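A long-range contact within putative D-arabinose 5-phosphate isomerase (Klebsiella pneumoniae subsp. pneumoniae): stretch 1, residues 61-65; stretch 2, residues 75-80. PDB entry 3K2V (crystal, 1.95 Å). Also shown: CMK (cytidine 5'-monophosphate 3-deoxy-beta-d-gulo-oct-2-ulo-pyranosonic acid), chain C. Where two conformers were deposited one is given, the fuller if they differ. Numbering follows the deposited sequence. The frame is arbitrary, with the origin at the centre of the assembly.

Stretch 1 (61-65) LGMTA
Stretch 2 75-80: GIFTDG

Two strands, 63-65 and 75-78, run antiparallel at 167° with their axes 4.7 Å apart at closest approach, and the backbone does most of the joining. The register sets Met63 against Thr78, Thr64 against Phe77 and Ala65 against Ile76. Contact between the stretches buries 313 Å², both sides summed.

Stretch 2 enters at Gly75, almost fully extended (phi/psi -169/180). Its O lies 3.6 Å from Ala65 CA, a CA-H...O contact of the kind that fills the space between the stronger bonds of an antiparallel pair.

Ile76 (-140/162) faces Ala65 (-82/157) as a non-hydrogen-bonded pair, CA to CA 4.3 Å. Both side chains lie on the face shared with Met63 and Thr78. The methyl of Ala65 lies on the same face as Ile76, at the spacing usual for such a pair, while Ile76, with chi1 p and chi2 at -91°, leads its end away from stretch 1; its CD1 comes 3.2 Å from O2C of the ligand CMK. Ile76 CA also lies 3.4 Å from Thr64 O.

Phe77 (-146/125) makes the central lock with Thr64 (-139/147). Phe77 N donates to Thr64 O at 2.9 Å, and Thr64 N donates to Phe77 O, also at 2.9 Å, with N-H...O angles of 157° and 163°. Their side chains share the other face, both with chi1 t. Phe77 CB meets Thr64 CG2 at 4.2 Å, while the ring, chi2 78°, leads away. Thr64 OG1 donates to its neighbour's backbone, Ala65 O, at 3.0 Å, so this beta-branched residue satisfies its hydroxyl locally. Phe77 O additionally receives the CA-H of Met63, CA to O 3.3 Å.

Thr78 (-111/168, chi1 p) ends the strand and serves as N-cap of the following helix. Its OG1 caps a backbone N just past the stretch and donates to CMK O1A at 2.9 Å, leaving the methyl for packing: Thr78 CG2 sits 3.9 Å from Met63 CB. Met63 is a selenomethionine (-161/164; chi1 p, chi2 133°, chi3 m), and its buried, flexible chain lies on the same face.

Asp79 begins the helix (-58/-38, chi1 m, chi2 -19°). Its N donates to Gly62 O at 3.1 Å, extending the ladder beyond the strand, and the same O lies 3.5 Å from Thr78 CA. Gly62 adopts 75/10, where positive phi favours glycine. Leu61 (-112/3, m/t) precedes this turn, buried but without contact across the stretches.

Gly80 (-60/-40) makes no contact with stretch 1; its CA is 3.6 Å from CMK O1A, and a CB there would clash with that oxygen.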

ATOM      1  N   LEU A  61       2.061  -2.659  -8.582  1.00 18.25           N
ATOM      2  CA  LEU A  61       1.612  -1.359  -8.107  1.00 18.99           C
ATOM      3  C   LEU A  61       0.600  -1.437  -6.955  1.00 19.29           C
ATOM      4  O   LEU A  61       0.051  -0.406  -6.542  1.00 20.89           O
ATOM      5  CB  LEU A  61       0.957  -0.618  -9.275  1.00 18.61           C
ATOM      6  CG  LEU A  61       1.856  -0.367 -10.473  1.00 20.17           C
ATOM      7  CD1 LEU A  61       1.053   0.252 -11.570  1.00 19.51           C
ATOM      8  CD2 LEU A  61       3.023   0.530 -10.097  1.00 21.94           C
ATOM      9  N   GLY A  62       0.289  -2.639  -6.476  1.00 19.04           N
ATOM     10  CA  GLY A  62      -0.633  -2.792  -5.358  1.00 18.39           C
ATOM     11  C   GLY A  62      -2.108  -2.580  -5.692  1.00 18.15           C
ATOM     12  O   GLY A  62      -2.956  -2.538  -4.798  1.00 17.99           O
HETATM   13  N   MSE A  63      -2.418  -2.478  -6.973  1.00 17.33           N
HETATM   14  CA  MSE A  63      -3.771  -2.228  -7.410  0.70 18.39           C
HETATM   15  C   MSE A  63      -3.954  -2.614  -8.856  1.00 16.83           C
HETATM   16  O   MSE A  63      -2.981  -2.820  -9.582  1.00 17.75           O
HETATM   17  CB  MSE A  63      -4.148  -0.737  -7.243  0.70 19.52           C
HETATM   18  CG  MSE A  63      -3.239   0.238  -7.982  0.70 23.45           C
HETATM   19 SE   MSE A  63      -4.275   1.581  -8.981  0.60 40.61          SE
HETATM   20  CE  MSE A  63      -5.004   0.407 -10.310  0.70 29.62           C
ATOM     21  N   THR A  64      -5.208  -2.729  -9.254  1.00 15.84           N
ATOM     22  CA  THR A  64      -5.592  -2.882 -10.629  1.00 15.71           C
ATOM     23  C   THR A  64      -6.824  -2.048 -10.927  1.00 16.17           C
ATOM     24  O   THR A  64      -7.684  -1.860 -10.069  1.00 15.87           O
ATOM     25  CB  THR A  64      -5.846  -4.367 -11.011  1.00 16.21           C
ATOM     26  OG1 THR A  64      -6.058  -4.480 -12.429  1.00 16.77           O
ATOM     27  CG2 THR A  64      -7.048  -4.981 -10.230  1.00 15.56           C
ATOM     28  N   ALA A  65      -6.890  -1.547 -12.153  1.00 15.94           N
ATOM     29  CA  ALA A  65      -8.108  -1.013 -12.706  1.00 15.88           C
ATOM     30  C   ALA A  65      -8.985  -2.137 -13.260  1.00 15.59           C
ATOM     31  O   ALA A  65      -8.515  -3.238 -13.597  1.00 16.15           O
ATOM     32  CB  ALA A  65      -7.776   0.010 -13.859  1.00 14.95           C
ATOM     33  N   GLY A  75     -13.895   0.663 -12.531  1.00 17.35           N
ATOM     34  CA  GLY A  75     -13.604   0.538 -11.122  1.00 17.12           C
ATOM     35  C   GLY A  75     -12.139   0.297 -10.866  1.00 16.73           C
ATOM     36  O   GLY A  75     -11.310   0.289 -11.805  1.00 15.44           O
ATOM     37  N   ILE A  76     -11.795   0.171  -9.591  0.50 16.51           N
ATOM     38  CA  ILE A  76     -10.455  -0.199  -9.180  0.50 16.86           C
ATOM     39  C   ILE A  76     -10.535  -1.153  -8.000  0.50 16.33           C
ATOM     40  O   ILE A  76     -11.574  -1.255  -7.333  0.50 16.18           O
ATOM     41  CB  ILE A  76      -9.568   1.032  -8.788  0.50 17.58           C
ATOM     42  CG1 ILE A  76      -9.958   1.611  -7.423  0.50 18.40           C
ATOM     43  CG2 ILE A  76      -9.593   2.093  -9.869  0.50 17.94           C
ATOM     44  CD1 ILE A  76     -10.971   2.668  -7.506  0.50 20.53           C
ATOM     45  N   PHE A  77      -9.435  -1.850  -7.761  1.00 15.82           N
ATOM     46  CA  PHE A  77      -9.307  -2.757  -6.614  1.00 15.42           C
ATOM     47  C   PHE A  77      -7.877  -2.735  -6.125  1.00 15.70           C
ATOM     48  O   PHE A  77      -6.946  -2.975  -6.906  1.00 16.00           O
ATOM     49  CB  PHE A  77      -9.713  -4.140  -7.034  1.00 15.06           C
ATOM     50  CG  PHE A  77      -9.900  -5.099  -5.886  1.00 14.04           C
ATOM     51  CD1 PHE A  77     -11.047  -5.062  -5.129  1.00 13.97           C
ATOM     52  CD2 PHE A  77      -8.949  -6.058  -5.607  1.00 16.14           C
ATOM     53  CE1 PHE A  77     -11.248  -5.983  -4.055  1.00 14.75           C
ATOM     54  CE2 PHE A  77      -9.135  -6.981  -4.564  1.00 15.46           C
ATOM     55  CZ  PHE A  77     -10.281  -6.941  -3.802  1.00 14.46           C
ATOM     56  N   THR A  78      -7.708  -2.436  -4.841  1.00 15.94           N
ATOM     57  CA  THR A  78      -6.396  -2.362  -4.204  1.00 16.01           C
ATOM     58  C   THR A  78      -6.189  -3.508  -3.205  1.00 16.56           C
ATOM     59  O   THR A  78      -7.146  -4.197  -2.824  1.00 15.32           O
ATOM     60  CB  THR A  78      -6.248  -1.043  -3.407  1.00 16.55           C
ATOM     61  OG1 THR A  78      -7.123  -1.067  -2.271  1.00 15.69           O
ATOM     62  CG2 THR A  78      -6.556   0.191  -4.275  1.00 15.94           C
ATOM     63  N   ASP A  79      -4.946  -3.688  -2.744  1.00 16.93           N
ATOM     64  CA  ASP A  79      -4.667  -4.652  -1.675  1.00 17.34           C
ATOM     65  C   ASP A  79      -5.467  -4.328  -0.407  1.00 16.49           C
ATOM     66  O   ASP A  79      -5.955  -5.219   0.272  1.00 15.57           O
ATOM     67  CB  ASP A  79      -3.170  -4.698  -1.361  1.00 18.70           C
ATOM     68  CG  ASP A  79      -2.342  -5.350  -2.479  1.00 20.88           C
ATOM     69  OD1 ASP A  79      -2.921  -6.079  -3.328  1.00 21.56           O
ATOM     70  OD2 ASP A  79      -1.107  -5.132  -2.518  1.00 21.56           O
ATOM     71  N   GLY A  80      -5.630  -3.042  -0.100  1.00 15.42           N
ATOM     72  CA  GLY A  80      -6.485  -2.644   1.014  1.00 15.13           C
ATOM     73  C   GLY A  80      -7.942  -3.105   0.853  1.00 14.15           C
ATOM     74  O   GLY A  80      -8.587  -3.495   1.826  1.00 14.57           O
TER
HETATM   75  N1C CMK C   1      -8.921   4.214  -4.452  0.95 27.51           N
HETATM   76  C2C CMK C   1      -9.562   4.947  -5.463  0.95 31.12           C
HETATM   77  N3C CMK C   1      -8.768   5.462  -6.488  0.95 27.42           N
HETATM   78  C4C CMK C   1      -7.388   5.335  -6.522  0.95 30.98           C
HETATM   79  C5C CMK C   1      -6.745   4.604  -5.509  0.95 30.62           C
HETATM   80  C6C CMK C   1      -7.522   4.053  -4.475  0.95 29.40           C
HETATM   81  O2C CMK C   1     -10.793   5.107  -5.493  0.95 28.71           O
HETATM   82  N4C CMK C   1      -6.742   5.895  -7.569  0.95 31.08           N
HETATM   83  C1' CMK C   1      -9.770   3.637  -3.348  0.95 28.92           C
HETATM   84  C2' CMK C   1      -9.444   2.165  -3.065  0.95 26.53           C
HETATM   85  O2' CMK C   1     -10.233   1.351  -3.944  0.95 25.72           O
HETATM   86  C3' CMK C   1      -9.865   2.031  -1.601  0.95 28.06           C
HETATM   87  C4' CMK C   1      -9.596   3.435  -1.023  0.95 30.75           C
HETATM   88  O4' CMK C   1      -9.434   4.368  -2.174  0.95 27.50           O
HETATM   89  O3' CMK C   1     -11.250   1.742  -1.527  0.95 28.15           O
HETATM   90  C5' CMK C   1      -8.276   3.536  -0.274  0.95 29.70           C
HETATM   91  O5' CMK C   1      -7.163   3.044  -1.066  0.95 29.15           O
HETATM   92  PA  CMK C   1      -6.136   1.993  -0.318  0.95 31.65           P
HETATM   93  O1A CMK C   1      -6.868   0.724  -0.051  0.95 32.25           O
HETATM   94  O2A CMK C   1      -4.928   1.768  -1.172  0.95 31.20           O
HETATM   95  O6  CMK C   1      -4.510   3.301   2.981  0.95 41.40           O
HETATM   96  C2  CMK C   1      -5.236   2.244   2.307  0.95 41.43           C
HETATM   97  O2  CMK C   1      -5.738   2.793   1.052  0.95 38.33           O
HETATM   98  C3  CMK C   1      -4.269   1.066   2.091  0.95 40.63           C
HETATM   99  C4  CMK C   1      -3.457   0.697   3.351  0.95 41.56           C
HETATM  100  O4  CMK C   1      -2.476  -0.332   3.027  0.95 43.36           O
HETATM  101  C5  CMK C   1      -2.789   1.905   3.972  0.95 42.82           C
HETATM  102  C6  CMK C   1      -3.887   2.927   4.240  0.95 43.59           C
HETATM  103  C7  CMK C   1      -3.352   4.228   4.819  0.95 45.93           C
HETATM  104  C1  CMK C   1      -6.515   1.848   3.068  0.95 43.11           C
HETATM  105  O1X CMK C   1      -7.415   2.717   3.095  0.95 45.38           O
HETATM  106  O1Y CMK C   1      -6.611   0.704   3.559  0.95 42.83           O
HETATM  107  O5  CMK C   1      -1.783   2.468   3.096  0.95 42.96           O
HETATM  108  C8  CMK C   1      -4.502   5.158   5.238  0.95 45.93           C
HETATM  109  O8  CMK C   1      -3.943   6.437   5.529  0.95 50.18           O
HETATM  110  O7  CMK C   1      -2.569   3.941   5.960  0.95 45.85           O